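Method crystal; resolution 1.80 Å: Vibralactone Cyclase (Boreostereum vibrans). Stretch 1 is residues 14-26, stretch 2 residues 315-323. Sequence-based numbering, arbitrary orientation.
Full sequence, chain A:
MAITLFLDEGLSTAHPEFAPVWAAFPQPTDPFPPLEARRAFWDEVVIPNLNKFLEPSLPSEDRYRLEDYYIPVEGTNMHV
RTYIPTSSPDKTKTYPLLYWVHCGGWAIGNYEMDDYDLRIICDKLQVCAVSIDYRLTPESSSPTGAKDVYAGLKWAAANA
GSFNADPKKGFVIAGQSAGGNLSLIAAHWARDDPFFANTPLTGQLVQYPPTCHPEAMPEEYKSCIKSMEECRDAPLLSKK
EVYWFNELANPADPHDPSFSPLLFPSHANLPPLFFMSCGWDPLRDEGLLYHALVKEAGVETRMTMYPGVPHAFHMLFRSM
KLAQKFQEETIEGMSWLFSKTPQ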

# COMPACT_ATOMS: atom_id res chain seq x y z
N ALA A 14 19.11 9.23 -11.41
CA ALA A 14 19.43 8.32 -10.32
C ALA A 14 19.98 9.07 -9.10
O ALA A 14 20.90 9.89 -9.22
N HIS A 15 19.36 8.83 -7.95
CA HIS A 15 19.89 9.32 -6.68
C HIS A 15 21.33 8.83 -6.51
O HIS A 15 21.60 7.65 -6.76
N PRO A 16 22.26 9.70 -6.08
CA PRO A 16 23.66 9.27 -5.95
C PRO A 16 23.85 8.06 -5.06
O PRO A 16 24.80 7.30 -5.28
N GLU A 17 23.00 7.87 -4.05
CA GLU A 17 23.13 6.70 -3.20
C GLU A 17 22.55 5.46 -3.86
O GLU A 17 22.93 4.34 -3.50
N PHE A 18 21.67 5.63 -4.85
CA PHE A 18 21.04 4.48 -5.47
C PHE A 18 21.83 3.91 -6.65
O PHE A 18 21.83 2.69 -6.85
N ALA A 19 22.47 4.75 -7.46
CA ALA A 19 23.19 4.27 -8.64
C ALA A 19 24.17 3.14 -8.33
O ALA A 19 24.14 2.11 -9.03
N PRO A 20 25.05 3.24 -7.32
CA PRO A 20 25.97 2.11 -7.08
C PRO A 20 25.27 0.85 -6.61
O PRO A 20 25.61 -0.27 -7.05
N VAL A 21 24.26 1.00 -5.75
CA VAL A 21 23.48 -0.15 -5.29
C VAL A 21 22.80 -0.84 -6.46
O VAL A 21 22.77 -2.07 -6.55
N TRP A 22 22.22 -0.04 -7.36
CA TRP A 22 21.58 -0.61 -8.55
C TRP A 22 22.60 -1.32 -9.43
O TRP A 22 22.32 -2.38 -10.00
N ALA A 23 23.80 -0.74 -9.55
CA ALA A 23 24.84 -1.36 -10.37
C ALA A 23 25.21 -2.75 -9.85
O ALA A 23 25.59 -3.62 -10.64
N ALA A 24 25.09 -2.98 -8.54
CA ALA A 24 25.41 -4.32 -8.04
C ALA A 24 24.21 -5.28 -7.96
O ALA A 24 24.41 -6.46 -7.64
N PHE A 25 23.00 -4.82 -8.24
CA PHE A 25 21.82 -5.69 -8.14
C PHE A 25 21.86 -6.77 -9.20
O PHE A 25 22.04 -6.45 -10.38
N PRO A 26 21.73 -8.05 -8.85
CA PRO A 26 21.71 -9.11 -9.87
C PRO A 26 20.38 -9.08 -10.62
O PRO A 26 19.32 -9.11 -10.00
N MET A 315 11.74 -1.90 -0.42
CA MET A 315 11.50 -3.31 -0.15
C MET A 315 12.60 -4.19 -0.69
O MET A 315 12.85 -5.28 -0.15
N LEU A 316 13.26 -3.75 -1.74
CA LEU A 316 14.33 -4.52 -2.33
C LEU A 316 15.71 -4.10 -1.84
O LEU A 316 16.65 -4.89 -1.95
N PHE A 317 15.85 -2.90 -1.28
CA PHE A 317 17.16 -2.40 -0.87
C PHE A 317 17.07 -1.77 0.52
O PHE A 317 17.59 -0.68 0.75
N ARG A 318 16.41 -2.44 1.46
CA ARG A 318 16.16 -1.83 2.77
C ARG A 318 17.45 -1.44 3.48
O ARG A 318 17.43 -0.54 4.33
N SER A 319 18.58 -2.06 3.15
CA SER A 319 19.82 -1.72 3.85
C SER A 319 20.34 -0.35 3.46
O SER A 319 21.19 0.20 4.17
N MET A 320 19.84 0.23 2.37
CA MET A 320 20.16 1.62 2.05
C MET A 320 19.69 2.52 3.18
O MET A 320 18.61 2.31 3.75
N LYS A 321 20.51 3.51 3.53
CA LYS A 321 20.07 4.51 4.50
C LYS A 321 18.82 5.23 4.02
O LYS A 321 17.91 5.52 4.81
N LEU A 322 18.74 5.49 2.71
CA LEU A 322 17.56 6.14 2.14
C LEU A 322 16.30 5.28 2.29
O LEU A 322 15.21 5.81 2.56
N ALA A 323 16.43 3.96 2.10
CA ALA A 323 15.31 3.04 2.27
C ALA A 323 14.85 3.00 3.72
O ALA A 323 13.65 2.95 4.01

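Packing of residues 14-26 against residues 315-323 in vibralactone cyclase, burying 509 Å² in total. Phe317 (chi1 m) points toward stretch 1 and its ring fills a pocket lined by Phe18, Val21, Trp22 and Phe25. Phe18 (t) leaves its backbone sideways, yet its ring edge reaches the face of Phe317 (centroids 5.7 Å apart, planes at 80°). Phe317 in turn directs an edge toward the face of Phe25 (t), offset, with centroids 5.2 Å apart. The edge of Trp22 (t) approaches through CE3, 3.9 Å from Phe317 CZ. Val21 (t) presses CG1 to 3.3 Å from Phe317 CD1, a tight fit, while its CG2 lies 4.0 Å from Met320 CG. Met320 (m, t, p) extends inward, placing SD at the Phe18 ring edge, 3.9 Å from CD1 of Phe18. Leu316 (m, p) meets Phe25, CD2 to CZ 4.0 Å. Leu322 (t, p) sets CD2 over one face of the His15 ring (t), a CH-pi contact; His15 ND1 meanwhile accepts from Glu17 N (3.0 Å), capping the turn into the helix. No direct hydrogen bond joins the stretches. Instead, water 1 donates to Glu17 OE1 (2.4 Å) and accepts from Leu322 N (2.8 Å), bridging them. Lys321 NZ stays 4.0 Å from Glu17 OE1, beyond a salt bridge, and donates only weakly to the water.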

# COMPACT_ATOMS: atom_id res chain seq x y z
CB ALA A 14 20.44 7.28 -10.79
CB HIS A 15 19.02 8.82 -5.52
CG HIS A 15 19.28 9.50 -4.21
ND1 HIS A 15 20.43 9.28 -3.47
CD2 HIS A 15 18.53 10.38 -3.51
CE1 HIS A 15 20.38 10.02 -2.37
NE2 HIS A 15 19.24 10.69 -2.36
CB PRO A 16 24.34 10.51 -5.34
CG PRO A 16 23.49 11.64 -5.73
CD PRO A 16 22.09 11.12 -5.71
CB GLU A 17 22.47 6.94 -1.84
CG GLU A 17 23.24 7.91 -0.97
CD GLU A 17 22.44 8.43 0.22
OE1 GLU A 17 21.63 7.66 0.79
OE2 GLU A 17 22.63 9.61 0.58
CB PHE A 18 19.63 4.82 -5.96
CG PHE A 18 18.93 3.65 -6.58
CD1 PHE A 18 18.56 2.57 -5.80
CD2 PHE A 18 18.66 3.62 -7.93
CE1 PHE A 18 17.92 1.48 -6.36
CE2 PHE A 18 18.03 2.54 -8.49
CZ PHE A 18 17.66 1.46 -7.70
CB ALA A 19 23.89 5.44 -9.34
CB PRO A 20 26.95 2.64 -6.02
CG PRO A 20 26.39 3.90 -5.50
CD PRO A 20 25.29 4.37 -6.40
CB VAL A 21 22.45 0.29 -4.23
CG1 VAL A 21 21.52 -0.86 -3.90
CG2 VAL A 21 23.16 0.78 -2.98
CB TRP A 22 20.86 0.49 -9.33
CG TRP A 22 20.12 -0.03 -10.53
CD1 TRP A 22 20.33 0.30 -11.84
CD2 TRP A 22 19.06 -0.99 -10.52
NE1 TRP A 22 19.46 -0.39 -12.65
CE2 TRP A 22 18.68 -1.20 -11.87
CE3 TRP A 22 18.40 -1.70 -9.52
CZ2 TRP A 22 17.66 -2.06 -12.22
CZ3 TRP A 22 17.38 -2.57 -9.88
CH2 TRP A 22 17.02 -2.74 -11.22
CB ALA A 23 26.07 -0.46 -10.44
CB ALA A 24 26.05 -4.24 -6.65
CB PHE A 25 20.55 -4.85 -8.28
CG PHE A 25 19.27 -5.63 -8.17
CD1 PHE A 25 18.94 -6.29 -6.99
CD2 PHE A 25 18.38 -5.69 -9.23
CE1 PHE A 25 17.74 -6.99 -6.88
CE2 PHE A 25 17.18 -6.39 -9.13
CZ PHE A 25 16.86 -7.04 -7.95
CB PRO A 26 21.85 -10.40 -9.05
CG PRO A 26 22.23 -9.97 -7.66
CD PRO A 26 21.67 -8.59 -7.48
CB MET A 315 10.17 -3.76 -0.77
CG MET A 315 8.95 -3.03 -0.23
SD MET A 315 8.66 -3.30 1.53
CE MET A 315 8.17 -5.03 1.50
CB LEU A 316 14.28 -4.40 -3.85
CG LEU A 316 13.36 -5.44 -4.50
CD1 LEU A 316 11.85 -5.09 -4.32
CD2 LEU A 316 13.70 -5.62 -5.95
CB PHE A 317 17.69 -1.40 -1.89
CG PHE A 317 17.74 -1.94 -3.29
CD1 PHE A 317 18.78 -2.77 -3.67
CD2 PHE A 317 16.75 -1.64 -4.21
CE1 PHE A 317 18.84 -3.29 -4.96
CE2 PHE A 317 16.80 -2.16 -5.51
CZ PHE A 317 17.84 -2.99 -5.88
CB ARG A 318 15.34 -2.78 3.65
CG ARG A 318 14.87 -2.15 4.98
CD ARG A 318 13.95 -0.95 4.72
NE ARG A 318 12.68 -1.45 4.20
CZ ARG A 318 11.66 -1.84 4.97
NH1 ARG A 318 11.74 -1.73 6.29
NH2 ARG A 318 10.55 -2.34 4.41
CB SER A 319 20.87 -2.80 3.61
OG SER A 319 21.24 -2.84 2.24
CB MET A 320 19.48 2.06 0.75
CG MET A 320 20.10 1.57 -0.54
SD MET A 320 19.13 2.13 -1.94
CE MET A 320 19.57 3.86 -2.04
CB LYS A 321 21.20 5.51 4.78
CG LYS A 321 22.41 4.88 5.45
CD LYS A 321 23.70 5.64 5.14
CE LYS A 321 23.84 6.03 3.66
NZ LYS A 321 23.84 4.88 2.71
CB LEU A 322 17.80 6.45 0.67
CG LEU A 322 16.88 7.47 -0.00
CD1 LEU A 322 16.90 8.81 0.73
CD2 LEU A 322 17.29 7.64 -1.44
CB ALA A 323 15.71 1.65 1.78
O HOH W 1 20.96 5.34 1.01